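Local coordinates for response regulator receiver protein (Desulfuromonas acetoxidans, PDB 2ZAY) that probably acts as the receiver domain of a longer response regulator, the module that in this family switches state on phosphorylation during two-component signalling, at residues Leu70-Lys75 / Leu101-Ile106; Pro53-Thr58 / Ser82-Ala87; Thr58-Pro63 / Ala87-Ala92; Arg10-Asp15 / Pro46-Thr51; Thr16-Leu21 / Ile35-Asn40. One frame throughout, in Å; residues are numbered along the deposited sequence.

Interaction 1 (Leu70-Lys75 / Leu101-Ile106)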
# COMPACT_ATOMS: atom_id res chain seq x y z
N LEU A 70 3.27 -4.38 9.28
CA LEU A 70 3.36 -2.96 8.95
C LEU A 70 2.03 -2.29 9.30
O LEU A 70 2.00 -1.23 9.91
CB LEU A 70 3.66 -2.76 7.46
CG LEU A 70 3.70 -1.31 6.95
CD1 LEU A 70 4.71 -0.52 7.77
CD2 LEU A 70 4.09 -1.28 5.47
N PHE A 71 0.93 -2.93 8.90
CA PHE A 71 -0.39 -2.39 9.19
C PHE A 71 -0.53 -2.14 10.69
O PHE A 71 -0.97 -1.06 11.12
CB PHE A 71 -1.47 -3.37 8.74
CG PHE A 71 -2.87 -2.85 8.93
CD1 PHE A 71 -3.48 -2.08 7.94
CD2 PHE A 71 -3.58 -3.14 10.09
CE1 PHE A 71 -4.78 -1.60 8.11
CE2 PHE A 71 -4.88 -2.66 10.27
CZ PHE A 71 -5.49 -1.89 9.28
N ASN A 72 -0.17 -3.13 11.50
CA ASN A 72 -0.28 -3.00 12.95
C ASN A 72 0.64 -1.91 13.51
O ASN A 72 0.25 -1.18 14.42
CB ASN A 72 0.05 -4.33 13.65
CG ASN A 72 -1.00 -5.41 13.38
OD1 ASN A 72 -2.18 -5.11 13.19
ND2 ASN A 72 -0.56 -6.67 13.39
N SER A 73 1.85 -1.81 12.97
CA SER A 73 2.79 -0.79 13.44
C SER A 73 2.27 0.61 13.15
O SER A 73 2.44 1.53 13.95
CB SER A 73 4.16 -0.99 12.78
OG SER A 73 4.72 -2.22 13.20
N LEU A 74 1.64 0.79 11.99
CA LEU A 74 1.09 2.08 11.61
C LEU A 74 -0.04 2.48 12.55
O LEU A 74 -0.28 3.66 12.80
CB LEU A 74 0.57 2.02 10.17
CG LEU A 74 1.69 1.86 9.13
CD1 LEU A 74 1.10 1.48 7.77
CD2 LEU A 74 2.48 3.17 9.04
N LYS A 75 -0.75 1.48 13.07
CA LYS A 75 -1.87 1.74 13.97
C LYS A 75 -1.40 2.22 15.34
O LYS A 75 -2.18 2.76 16.12
CB LYS A 75 -2.71 0.47 14.14
CG LYS A 75 -3.66 0.18 12.99
CD LYS A 75 -4.81 1.17 12.98
CE LYS A 75 -5.78 0.93 11.81
NZ LYS A 75 -5.22 1.36 10.49
N LEU A 101 -8.84 -8.00 4.60
CA LEU A 101 -9.98 -7.08 4.63
C LEU A 101 -10.60 -7.06 6.03
O LEU A 101 -10.97 -5.99 6.54
CB LEU A 101 -11.04 -7.49 3.60
CG LEU A 101 -10.67 -7.30 2.12
CD1 LEU A 101 -11.85 -7.71 1.25
CD2 LEU A 101 -10.31 -5.85 1.85
N ASP A 102 -10.72 -8.22 6.66
CA ASP A 102 -11.32 -8.30 8.00
C ASP A 102 -10.51 -7.51 9.04
O ASP A 102 -11.08 -6.95 9.97
CB ASP A 102 -11.48 -9.76 8.45
CG ASP A 102 -12.56 -10.50 7.66
OD1 ASP A 102 -13.45 -9.84 7.09
OD2 ASP A 102 -12.53 -11.75 7.62
N MET A 103 -9.20 -7.48 8.84
CA MET A 103 -8.23 -6.77 9.69
C MET A 103 -8.36 -5.25 9.61
O MET A 103 -8.00 -4.54 10.56
CB MET A 103 -6.81 -7.07 9.24
CG MET A 103 -6.07 -8.11 9.99
SD MET A 103 -4.44 -8.22 9.26
CE MET A 103 -3.57 -6.95 10.15
N GLY A 104 -8.81 -4.76 8.46
CA GLY A 104 -8.95 -3.32 8.31
C GLY A 104 -8.28 -2.76 7.06
O GLY A 104 -8.33 -1.55 6.83
N PHE A 105 -7.61 -3.61 6.28
CA PHE A 105 -7.00 -3.12 5.05
C PHE A 105 -8.16 -2.53 4.24
O PHE A 105 -9.22 -3.16 4.14
CB PHE A 105 -6.33 -4.27 4.28
CG PHE A 105 -4.92 -4.55 4.73
CD1 PHE A 105 -3.85 -3.89 4.15
CD2 PHE A 105 -4.66 -5.46 5.76
CE1 PHE A 105 -2.53 -4.11 4.59
CE2 PHE A 105 -3.35 -5.69 6.21
CZ PHE A 105 -2.29 -5.02 5.62
N ILE A 106 -7.97 -1.34 3.68
CA ILE A 106 -9.06 -0.70 2.95
C ILE A 106 -9.39 -1.38 1.62
O ILE A 106 -10.51 -1.24 1.10
CB ILE A 106 -8.76 0.80 2.73
CG1 ILE A 106 -10.08 1.56 2.57
CG2 ILE A 106 -7.85 0.99 1.53
CD1 ILE A 106 -9.92 3.05 2.66

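Interaction 2 (Pro53-Thr58 / Ser82-Ala87)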
# COMPACT_ATOMS: atom_id res chain seq x y z
N PRO A 53 1.92 10.01 4.00
CA PRO A 53 1.26 9.69 2.73
C PRO A 53 -0.26 9.70 2.91
O PRO A 53 -0.75 9.45 4.01
CB PRO A 53 1.78 8.29 2.42
CG PRO A 53 2.00 7.70 3.80
CD PRO A 53 2.67 8.86 4.51
N HIS A 54 -1.00 10.01 1.85
CA HIS A 54 -2.46 10.02 1.94
C HIS A 54 -2.99 8.59 1.93
O HIS A 54 -4.08 8.30 2.42
CB HIS A 54 -3.09 10.77 0.76
CG HIS A 54 -2.82 12.25 0.77
ND1 HIS A 54 -1.75 12.81 0.11
CD2 HIS A 54 -3.48 13.27 1.36
CE1 HIS A 54 -1.76 14.12 0.29
NE2 HIS A 54 -2.80 14.42 1.05
N LEU A 55 -2.21 7.69 1.34
CA LEU A 55 -2.60 6.29 1.25
C LEU A 55 -1.34 5.43 1.15
O LEU A 55 -0.34 5.86 0.59
CB LEU A 55 -3.51 6.07 0.04
CG LEU A 55 -4.06 4.66 -0.12
CD1 LEU A 55 -5.43 4.71 -0.80
CD2 LEU A 55 -3.08 3.83 -0.93
N ILE A 56 -1.41 4.22 1.69
CA ILE A 56 -0.27 3.33 1.68
C ILE A 56 -0.62 2.03 0.99
O ILE A 56 -1.71 1.48 1.17
CB ILE A 56 0.20 3.03 3.14
CG1 ILE A 56 0.66 4.34 3.79
CG2 ILE A 56 1.31 1.98 3.14
CD1 ILE A 56 0.90 4.23 5.28
N ILE A 57 0.30 1.55 0.16
CA ILE A 57 0.10 0.30 -0.56
C ILE A 57 1.26 -0.60 -0.14
O ILE A 57 2.42 -0.23 -0.31
CB ILE A 57 0.18 0.51 -2.09
CG1 ILE A 57 -0.91 1.47 -2.55
CG2 ILE A 57 0.05 -0.83 -2.80
CD1 ILE A 57 -0.76 1.90 -4.01
N THR A 58 0.96 -1.77 0.41
CA THR A 58 2.03 -2.65 0.84
C THR A 58 1.87 -4.08 0.39
O THR A 58 0.75 -4.58 0.27
CB THR A 58 2.17 -2.66 2.38
OG1 THR A 58 3.26 -3.52 2.74
CG2 THR A 58 0.89 -3.18 3.05
N SER A 82 -4.79 6.40 10.99
CA SER A 82 -5.98 6.49 10.16
C SER A 82 -5.70 6.49 8.66
O SER A 82 -6.64 6.56 7.87
CB SER A 82 -6.80 7.73 10.53
OG SER A 82 -7.42 7.56 11.79
N ILE A 83 -4.43 6.42 8.27
CA ILE A 83 -4.11 6.41 6.83
C ILE A 83 -4.60 5.10 6.24
O ILE A 83 -4.33 4.03 6.78
CB ILE A 83 -2.59 6.51 6.59
CG1 ILE A 83 -2.07 7.86 7.10
CG2 ILE A 83 -2.30 6.34 5.11
CD1 ILE A 83 -0.54 7.99 7.06
N PRO A 84 -5.33 5.15 5.11
CA PRO A 84 -5.81 3.89 4.53
C PRO A 84 -4.67 3.05 3.96
O PRO A 84 -3.70 3.59 3.42
CB PRO A 84 -6.79 4.36 3.45
CG PRO A 84 -6.24 5.70 3.03
CD PRO A 84 -5.84 6.31 4.36
N VAL A 85 -4.80 1.73 4.07
CA VAL A 85 -3.77 0.83 3.58
C VAL A 85 -4.36 -0.21 2.63
O VAL A 85 -5.33 -0.90 2.97
CB VAL A 85 -3.05 0.10 4.75
CG1 VAL A 85 -1.85 -0.70 4.22
CG2 VAL A 85 -2.58 1.11 5.80
N ILE A 86 -3.77 -0.32 1.44
CA ILE A 86 -4.21 -1.29 0.44
C ILE A 86 -3.18 -2.42 0.42
O ILE A 86 -1.98 -2.15 0.42
CB ILE A 86 -4.25 -0.68 -0.98
CG1 ILE A 86 -5.41 0.32 -1.10
CG2 ILE A 86 -4.41 -1.80 -2.03
CD1 ILE A 86 -5.49 0.97 -2.47
N ALA A 87 -3.64 -3.66 0.42
CA ALA A 87 -2.73 -4.79 0.37
C ALA A 87 -2.58 -5.31 -1.06
O ALA A 87 -3.56 -5.39 -1.81
CB ALA A 87 -3.22 -5.93 1.27

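Interaction 3 (Thr58-Pro63 / Ala87-Ala92)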
# COMPACT_ATOMS: atom_id res chain seq x y z
N THR A 58 0.96 -1.77 0.41
CA THR A 58 2.03 -2.65 0.84
C THR A 58 1.87 -4.08 0.39
O THR A 58 0.75 -4.58 0.27
CB THR A 58 2.17 -2.66 2.38
OG1 THR A 58 3.26 -3.52 2.74
CG2 THR A 58 0.89 -3.18 3.05
N GLU A 59 2.99 -4.73 0.12
CA GLU A 59 2.99 -6.13 -0.25
C GLU A 59 2.49 -6.83 1.01
O GLU A 59 2.87 -6.45 2.12
CB GLU A 59 4.41 -6.59 -0.58
CG GLU A 59 4.53 -8.01 -1.08
CD GLU A 59 5.95 -8.37 -1.48
OE1 GLU A 59 6.16 -9.44 -2.09
OE2 GLU A 59 6.87 -7.58 -1.17
N ALA A 60 1.65 -7.85 0.86
CA ALA A 60 1.12 -8.56 2.02
C ALA A 60 2.14 -9.49 2.66
O ALA A 60 2.37 -9.45 3.87
CB ALA A 60 -0.11 -9.36 1.62
N ASN A 61 2.77 -10.33 1.85
CA ASN A 61 3.75 -11.27 2.37
C ASN A 61 5.19 -10.86 2.10
O ASN A 61 5.70 -11.05 1.00
CB ASN A 61 3.47 -12.65 1.76
CG ASN A 61 2.02 -13.08 1.96
OD1 ASN A 61 1.60 -13.37 3.07
ND2 ASN A 61 1.26 -13.10 0.87
N MET A 62 5.83 -10.27 3.11
CA MET A 62 7.22 -9.85 3.02
C MET A 62 8.00 -10.60 4.11
O MET A 62 7.50 -10.79 5.22
CB MET A 62 7.36 -8.33 3.26
CG MET A 62 6.66 -7.45 2.23
SD MET A 62 7.02 -5.67 2.41
CE MET A 62 6.02 -5.28 3.89
N PRO A 63 9.23 -11.03 3.80
CA PRO A 63 10.03 -11.76 4.79
C PRO A 63 10.38 -10.87 5.98
O PRO A 63 10.52 -9.66 5.84
CB PRO A 63 11.26 -12.19 4.00
CG PRO A 63 11.41 -11.10 2.98
CD PRO A 63 9.98 -10.88 2.53
N ALA A 87 -3.64 -3.66 0.42
CA ALA A 87 -2.73 -4.79 0.37
C ALA A 87 -2.58 -5.31 -1.06
O ALA A 87 -3.56 -5.39 -1.81
CB ALA A 87 -3.22 -5.93 1.27
N LEU A 88 -1.35 -5.65 -1.42
CA LEU A 88 -1.02 -6.19 -2.73
C LEU A 88 -0.48 -7.59 -2.44
O LEU A 88 0.43 -7.74 -1.62
CB LEU A 88 0.05 -5.33 -3.39
CG LEU A 88 -0.33 -4.51 -4.62
CD1 LEU A 88 -1.63 -3.76 -4.40
CD2 LEU A 88 0.82 -3.56 -4.95
N SER A 89 -1.02 -8.61 -3.07
CA SER A 89 -0.52 -9.95 -2.79
C SER A 89 -0.36 -10.83 -4.00
O SER A 89 -1.21 -10.86 -4.89
CB SER A 89 -1.43 -10.65 -1.77
OG SER A 89 -0.98 -11.97 -1.55
N GLY A 90 0.75 -11.55 -4.02
CA GLY A 90 1.03 -12.46 -5.11
C GLY A 90 0.41 -13.82 -4.87
O GLY A 90 0.55 -14.72 -5.70
N ARG A 91 -0.27 -13.99 -3.74
CA ARG A 91 -0.92 -15.25 -3.41
C ARG A 91 -2.41 -15.08 -3.66
O ARG A 91 -3.01 -15.78 -4.47
CB ARG A 91 -0.67 -15.62 -1.95
CG ARG A 91 0.81 -15.74 -1.65
CD ARG A 91 1.07 -16.29 -0.26
NE ARG A 91 2.50 -16.56 -0.09
CZ ARG A 91 3.04 -17.16 0.96
NH1 ARG A 91 2.27 -17.56 1.97
NH2 ARG A 91 4.35 -17.36 1.01
N ALA A 92 -3.01 -14.13 -2.96
CA ALA A 92 -4.41 -13.82 -3.14
C ALA A 92 -5.40 -14.99 -3.05
O ALA A 92 -6.28 -15.15 -3.90
CB ALA A 92 -4.60 -13.09 -4.46
O HOH W 1 2.59 -11.06 -1.35

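Interaction 4 (Arg10-Asp15 / Pro46-Thr51)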
# COMPACT_ATOMS: atom_id res chain seq x y z
N ARG A 10 0.09 12.07 -2.05
CA ARG A 10 1.29 11.32 -1.68
C ARG A 10 0.87 9.88 -1.48
O ARG A 10 -0.04 9.60 -0.70
CB ARG A 10 1.89 11.83 -0.36
CG ARG A 10 2.23 13.31 -0.33
CD ARG A 10 2.52 13.78 1.10
NE ARG A 10 2.08 15.16 1.29
CZ ARG A 10 1.10 15.53 2.10
NH1 ARG A 10 0.44 14.63 2.83
NH2 ARG A 10 0.76 16.81 2.17
N ILE A 11 1.52 8.97 -2.19
CA ILE A 11 1.20 7.55 -2.08
C ILE A 11 2.46 6.78 -1.74
O ILE A 11 3.42 6.81 -2.50
CB ILE A 11 0.64 7.01 -3.42
CG1 ILE A 11 -0.56 7.85 -3.88
CG2 ILE A 11 0.24 5.55 -3.27
CD1 ILE A 11 -1.80 7.70 -3.03
N MET A 12 2.48 6.09 -0.60
CA MET A 12 3.66 5.30 -0.26
C MET A 12 3.45 3.87 -0.72
O MET A 12 2.40 3.28 -0.49
CB MET A 12 3.94 5.32 1.25
CG MET A 12 5.12 4.41 1.68
SD MET A 12 5.56 4.47 3.47
CE MET A 12 6.09 6.03 3.59
N LEU A 13 4.45 3.31 -1.40
CA LEU A 13 4.38 1.94 -1.88
C LEU A 13 5.51 1.13 -1.23
O LEU A 13 6.68 1.50 -1.33
CB LEU A 13 4.54 1.92 -3.41
CG LEU A 13 4.65 0.57 -4.12
CD1 LEU A 13 3.39 -0.24 -3.87
CD2 LEU A 13 4.85 0.81 -5.61
N VAL A 14 5.16 0.02 -0.58
CA VAL A 14 6.15 -0.83 0.09
C VAL A 14 6.12 -2.22 -0.56
O VAL A 14 5.10 -2.91 -0.53
CB VAL A 14 5.81 -1.01 1.60
CG1 VAL A 14 7.00 -1.63 2.33
CG2 VAL A 14 5.43 0.32 2.22
N ASP A 15 7.24 -2.64 -1.14
CA ASP A 15 7.30 -3.95 -1.80
C ASP A 15 8.75 -4.43 -1.81
O ASP A 15 9.67 -3.61 -1.94
CB ASP A 15 6.79 -3.84 -3.24
CG ASP A 15 6.46 -5.19 -3.85
OD1 ASP A 15 5.31 -5.66 -3.68
OD2 ASP A 15 7.34 -5.80 -4.49
N PRO A 46 8.98 4.62 9.73
CA PRO A 46 9.50 5.97 10.00
C PRO A 46 9.23 6.92 8.83
O PRO A 46 8.94 8.10 9.02
CB PRO A 46 10.99 5.72 10.22
CG PRO A 46 11.02 4.31 10.76
CD PRO A 46 10.04 3.61 9.86
N VAL A 47 9.35 6.40 7.61
CA VAL A 47 9.10 7.22 6.43
C VAL A 47 7.64 7.67 6.41
O VAL A 47 7.35 8.82 6.10
CB VAL A 47 9.42 6.45 5.13
CG1 VAL A 47 8.96 7.26 3.92
CG2 VAL A 47 10.92 6.19 5.03
N ALA A 48 6.73 6.77 6.75
CA ALA A 48 5.31 7.13 6.75
C ALA A 48 5.04 8.23 7.77
O ALA A 48 4.32 9.19 7.49
CB ALA A 48 4.45 5.91 7.06
N VAL A 49 5.62 8.08 8.96
CA VAL A 49 5.42 9.05 10.02
C VAL A 49 5.89 10.45 9.64
O VAL A 49 5.27 11.44 10.02
CB VAL A 49 6.13 8.59 11.33
CG1 VAL A 49 6.12 9.70 12.36
CG2 VAL A 49 5.42 7.35 11.88
N LYS A 50 6.97 10.55 8.86
CA LYS A 50 7.46 11.87 8.49
C LYS A 50 6.98 12.41 7.14
O LYS A 50 7.04 13.61 6.91
CB LYS A 50 9.00 11.90 8.54
CG LYS A 50 9.70 10.93 7.63
CD LYS A 50 11.20 10.90 7.96
CE LYS A 50 11.96 9.94 7.08
NZ LYS A 50 13.42 9.95 7.41
N THR A 51 6.50 11.54 6.26
CA THR A 51 6.03 12.00 4.95
C THR A 51 4.51 12.07 4.87
O THR A 51 3.97 12.64 3.92
CB THR A 51 6.54 11.10 3.80
OG1 THR A 51 5.88 9.83 3.86
CG2 THR A 51 8.05 10.88 3.91

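Interaction 5 (Thr16-Leu21 / Ile35-Asn40)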
# COMPACT_ATOMS: atom_id res chain seq x y z
N THR A 16 8.96 -5.73 -1.67
CA THR A 16 10.32 -6.28 -1.64
C THR A 16 10.94 -6.42 -3.03
O THR A 16 12.13 -6.73 -3.16
CB THR A 16 10.36 -7.65 -0.91
OG1 THR A 16 9.42 -8.55 -1.50
CG2 THR A 16 10.03 -7.47 0.57
N GLN A 17 10.15 -6.20 -4.08
CA GLN A 17 10.66 -6.27 -5.44
C GLN A 17 10.07 -5.12 -6.25
O GLN A 17 9.31 -5.31 -7.21
CB GLN A 17 10.33 -7.62 -6.09
CG GLN A 17 8.86 -7.95 -6.20
CD GLN A 17 8.61 -9.44 -6.40
OE1 GLN A 17 9.03 -10.26 -5.59
NE2 GLN A 17 7.91 -9.78 -7.48
N LEU A 18 10.44 -3.90 -5.84
CA LEU A 18 9.98 -2.68 -6.49
C LEU A 18 10.25 -2.64 -7.99
O LEU A 18 9.45 -2.10 -8.76
CB LEU A 18 10.63 -1.47 -5.81
CG LEU A 18 10.11 -1.13 -4.41
CD1 LEU A 18 11.00 -0.10 -3.74
CD2 LEU A 18 8.67 -0.61 -4.52
N PRO A 19 11.39 -3.20 -8.44
CA PRO A 19 11.69 -3.19 -9.88
C PRO A 19 10.56 -3.83 -10.70
O PRO A 19 10.27 -3.40 -11.81
CB PRO A 19 12.98 -3.99 -9.96
CG PRO A 19 13.67 -3.61 -8.69
CD PRO A 19 12.55 -3.70 -7.67
N ALA A 20 9.93 -4.85 -10.14
CA ALA A 20 8.84 -5.54 -10.83
C ALA A 20 7.61 -4.64 -10.99
O ALA A 20 6.77 -4.90 -11.86
CB ALA A 20 8.46 -6.80 -10.07
N LEU A 21 7.52 -3.60 -10.17
CA LEU A 21 6.38 -2.68 -10.24
C LEU A 21 6.72 -1.39 -10.98
O LEU A 21 5.85 -0.54 -11.19
CB LEU A 21 5.88 -2.35 -8.83
CG LEU A 21 5.25 -3.51 -8.07
CD1 LEU A 21 4.96 -3.11 -6.63
CD2 LEU A 21 3.97 -3.94 -8.78
N ILE A 35 4.69 9.23 -5.85
CA ILE A 35 5.04 7.93 -5.28
C ILE A 35 6.30 7.88 -4.41
O ILE A 35 7.40 8.23 -4.84
CB ILE A 35 5.19 6.86 -6.39
CG1 ILE A 35 3.93 6.82 -7.25
CG2 ILE A 35 5.46 5.50 -5.77
CD1 ILE A 35 2.66 6.46 -6.48
N ILE A 36 6.11 7.42 -3.18
CA ILE A 36 7.18 7.28 -2.22
C ILE A 36 7.42 5.77 -2.17
O ILE A 36 6.54 5.01 -1.79
CB ILE A 36 6.74 7.81 -0.83
CG1 ILE A 36 6.44 9.31 -0.92
CG2 ILE A 36 7.81 7.52 0.22
CD1 ILE A 36 5.74 9.89 0.30
N GLN A 37 8.62 5.35 -2.57
CA GLN A 37 8.94 3.92 -2.62
C GLN A 37 9.81 3.38 -1.49
O GLN A 37 10.90 3.89 -1.25
CB GLN A 37 9.63 3.58 -3.94
CG GLN A 37 8.86 3.97 -5.18
CD GLN A 37 9.56 3.51 -6.44
OE1 GLN A 37 9.87 2.33 -6.59
NE2 GLN A 37 9.81 4.44 -7.36
N CYS A 38 9.33 2.34 -0.82
CA CYS A 38 10.07 1.70 0.26
C CYS A 38 10.26 0.21 -0.07
O CYS A 38 9.33 -0.46 -0.52
CB CYS A 38 9.32 1.85 1.58
SG CYS A 38 9.20 3.57 2.14
N GLY A 39 11.47 -0.28 0.16
CA GLY A 39 11.78 -1.67 -0.14
C GLY A 39 11.41 -2.68 0.93
O GLY A 39 11.42 -3.88 0.66
N ASN A 40 11.10 -2.21 2.13
CA ASN A 40 10.72 -3.11 3.22
C ASN A 40 9.99 -2.36 4.33
O ASN A 40 9.96 -1.13 4.36
CB ASN A 40 11.94 -3.84 3.77
CG ASN A 40 12.97 -2.90 4.34
OD1 ASN A 40 12.70 -2.15 5.27
ND2 ASN A 40 14.17 -2.95 3.78

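Interaction 1 (Leu70-Lys75 / Leu101-Ile106)
Phe71 of helix 67-75 packs against Phe105 and the end of helix 94-103, an apolar contact between neighbouring helices on one face of the CheY-like receiver fold. Helix 94-103 ends in a Schellman motif, with Gly104 in positive phi just beyond its last turn. CG of Phe71 stands anti to the backbone N (chi1 -176°), and the ring reaches across to this turn. Phe71 CD1 lies over the centre of the Phe105 ring, and the two planes are 31° apart, so the pair is oblique. The closest approach is Phe71 CB to Phe105 CZ, 3.6 Å. At the far end of the ring Phe71 CZ rests 3.7 Å from Gly104 C. Glycine suits this position twice over: it tolerates the positive phi, and a CB here would clash with Phe71 CZ. Both rings also reach Val85 of the central sheet. An alanine in place of Phe71 would probably open a gap beside the turn, with one face of the Phe105 ring and the Met103 methyl losing their aromatic neighbour. The bent, flexible Met103 chain brings CE 3.8 Å from Phe71 CD2, and the same methyl lies 3.8 Å from Asn72 OD1.

Interaction 2 (Pro53-Thr58 / Ser82-Ala87)
Ile56 and Ile86 carry the backbone bonding between strands 55-59 and 85-89, which run parallel in the middle of the sheet. Ile56 N gives its hydrogen to Pro84 O (2.9 Å), Ile86 N gives to Ile56 O (2.7 Å), and Thr58 N to Ile86 O (3.0 Å). Weaker CA-H...O contacts fill in the ladder, as from Val85 CA to Ile56 O. These are the two strands of a beta-alpha-beta unit whose crossover is helix 67-75, and Ile56, Thr58 and Val85 face that helix. The apolar contacts lie on both faces. On the helix 67-75 side, Ile83 CG2 meets Ile56 CG1 at 3.8 Å, the two branched side chains crossing at about a right angle, and Thr58 CG2 touches Val85 CG1. On the other, Leu55 has CG anti to the backbone N (chi1 -177°), which sets CG 4.0 Å from Pro84 CG, while Leu55 CD2 meets Ile86 CD1. An alanine in place of Leu55 would probably leave Ile86 CD1 without this partner and open a gap beneath Val125 and Leu126 of helix 115-129. Proline has no N-H to offer, and Pro84 instead sets CD 3.3 Å from His54 O, which is hydrogen-bonded by Tyr130 OH.

Interaction 3 (Thr58-Pro63 / Ala87-Ala92)
Thr58 and Leu88 continue the parallel pairing of strands 55-59 and 85-89 to their C-terminal ends, the edge of the sheet where receiver domains carry their phosphorylation site. Thr58 O accepts from Leu88 N at 2.9 Å, and Leu88 O accepts in turn from Ala60 N at 2.8 Å. Beyond these bonds the chains part, and a water takes over: its oxygen accepts from both Asn61 N and Gly90 N, each at a long 3.3 Å. Thr58 OG1, anti to its own backbone N (chi1 -179°), gives its hydrogen to Glu59 O at 3.0 Å, tilted out of the carbonyl plane. Ser89 OG accepts from Arg91 N at 3.1 Å, an ST turn that bends the chain after the strand, and it is also hydrogen-bonded to Glu96 OE2. The other oxygen of that carboxylate, Glu96 OE1, takes Asn61 ND2. Glu59, which appears to occupy the position where receiver domains usually carry the phospho-accepting aspartate, is hydrogen-bonded through OE2 to Thr16 OG1 and lies close to the like charge of Asp15. Ala60 suits its place by being small: its CB fits 3.9 Å from Ser89 CB, with Leu100 of helix 94-103 also against it. At the outer end Asn61 CG lies over one face of the Arg91 guanidinium, toward its rim, with the amide and guanidinium planes 28° apart, and Asn61 ND2 comes within 3.4 Å of Arg91 CD.

Interaction 4 (Arg10-Asp15 / Pro46-Thr51)
Met12 reaches helix 41-51 by two extended torsions and one bend: CG is anti to the backbone N (chi1 176°), SD continues the line, and chi3 (-65°) turns CE toward Val47, Ala48 and Thr51. SD lies 4.0 Å from Ala48 CB. The modelled approach of CE to Val47 is too short to be trusted, and the exact position of this methyl is therefore doubtful. A long, unbranched thioether suits the place, because the axes of 10-14 and 46-51 come no closer than 10.3 Å and the side chain must span much of that distance. Over these ranges the helix runs antiparallel to the strand, their directions differing by 178°. This is the alpha/beta arrangement of the receiver fold: helix 41-51 forms the crossover from strand 33-38 to strand 55-59 and passes over strand 9-14, which lies between them in the sheet. Ala48, too small to push the helix outward, also touches Leu74 of helix 67-75. Thr51 turns its hydroxyl back into the helix, where OG1 gives its hydrogen to Val47 O at 2.9 Å from above the carbonyl plane. Val47 O also accepts from Thr51 N, so two donors grip it. With its hydrogen engaged by Val47 O, the hydroxyl lies beside the Met12 side chain. At the helix end Arg10 CD lies 3.4 Å from Thr51 O, while Arg10 NH1 goes on to a hydrogen bond with His52 O.

Interaction 5 (Thr16-Leu21 / Ile35-Asn40)
Thr16 and Gly39 mark the closest backbone approach, their CA atoms 5.1 Å apart where the chains leave strands 9-14 and 33-38. Thr16 CA points its hydrogen at Gly39 O, a CA-H...O contact of 3.5 Å with 156° at the hydrogen. Residues 16-21, between strand 9-14 and helix 22-31, form one of the loops at the C-terminal edge of the sheet in the receiver fold. Leu18-Ala20 have helical backbone angles without the regular bonding, and Leu21 N closes the turn on Leu18 O. Strand 33-38 gives way at Gly39 to Asn40, the N-cap of helix 41-51, whose OD1 accepts from Glu43 N. Among the side chains Leu18 does most of the touching. Its chi1 of -72° directs CG toward 35-40, where CD1 is nearest Cys38 O (3.6 Å) and CD2 nearest Gln37 OE1 (3.8 Å). A branched apolar side chain suits the place, offering two methyls to the backbone and to the Gln37 chain, whose CB stands 3.9 Å from Leu18 CD1. Thr16 sets CG2 3.9 Å from Gly39 O and turns OG1 to Glu59 OE2, to which it is hydrogen-bonded. The undirected van der Waals contacts of Leu18 probably set its position less strictly than the bond from OG1 to Glu59 sets that of Thr16.

Overall arrangement
All five contacts lie within one receiver domain and gather on its five-stranded parallel sheet. Along the chain, interactions 5 and 4 close before interactions 1, 2 and 3 open, and the segments of those three alternate. Interactions 2 and 3 are consecutive parts of one strand pair, 55-59 with 85-89, sharing Thr58 and Ala87, with centres about 14 Å apart. Interaction 1, its centre about 9 Å from that of interaction 2, lies on one face of that pair. Interaction 4 adds helix 41-51 over strand 9-14, and interaction 5 reaches outer strand 33-38. Thr16 and Glu59 link interactions 5 and 3 at the C-terminal edge of the sheet, where receiver domains usually have their phosphorylation site.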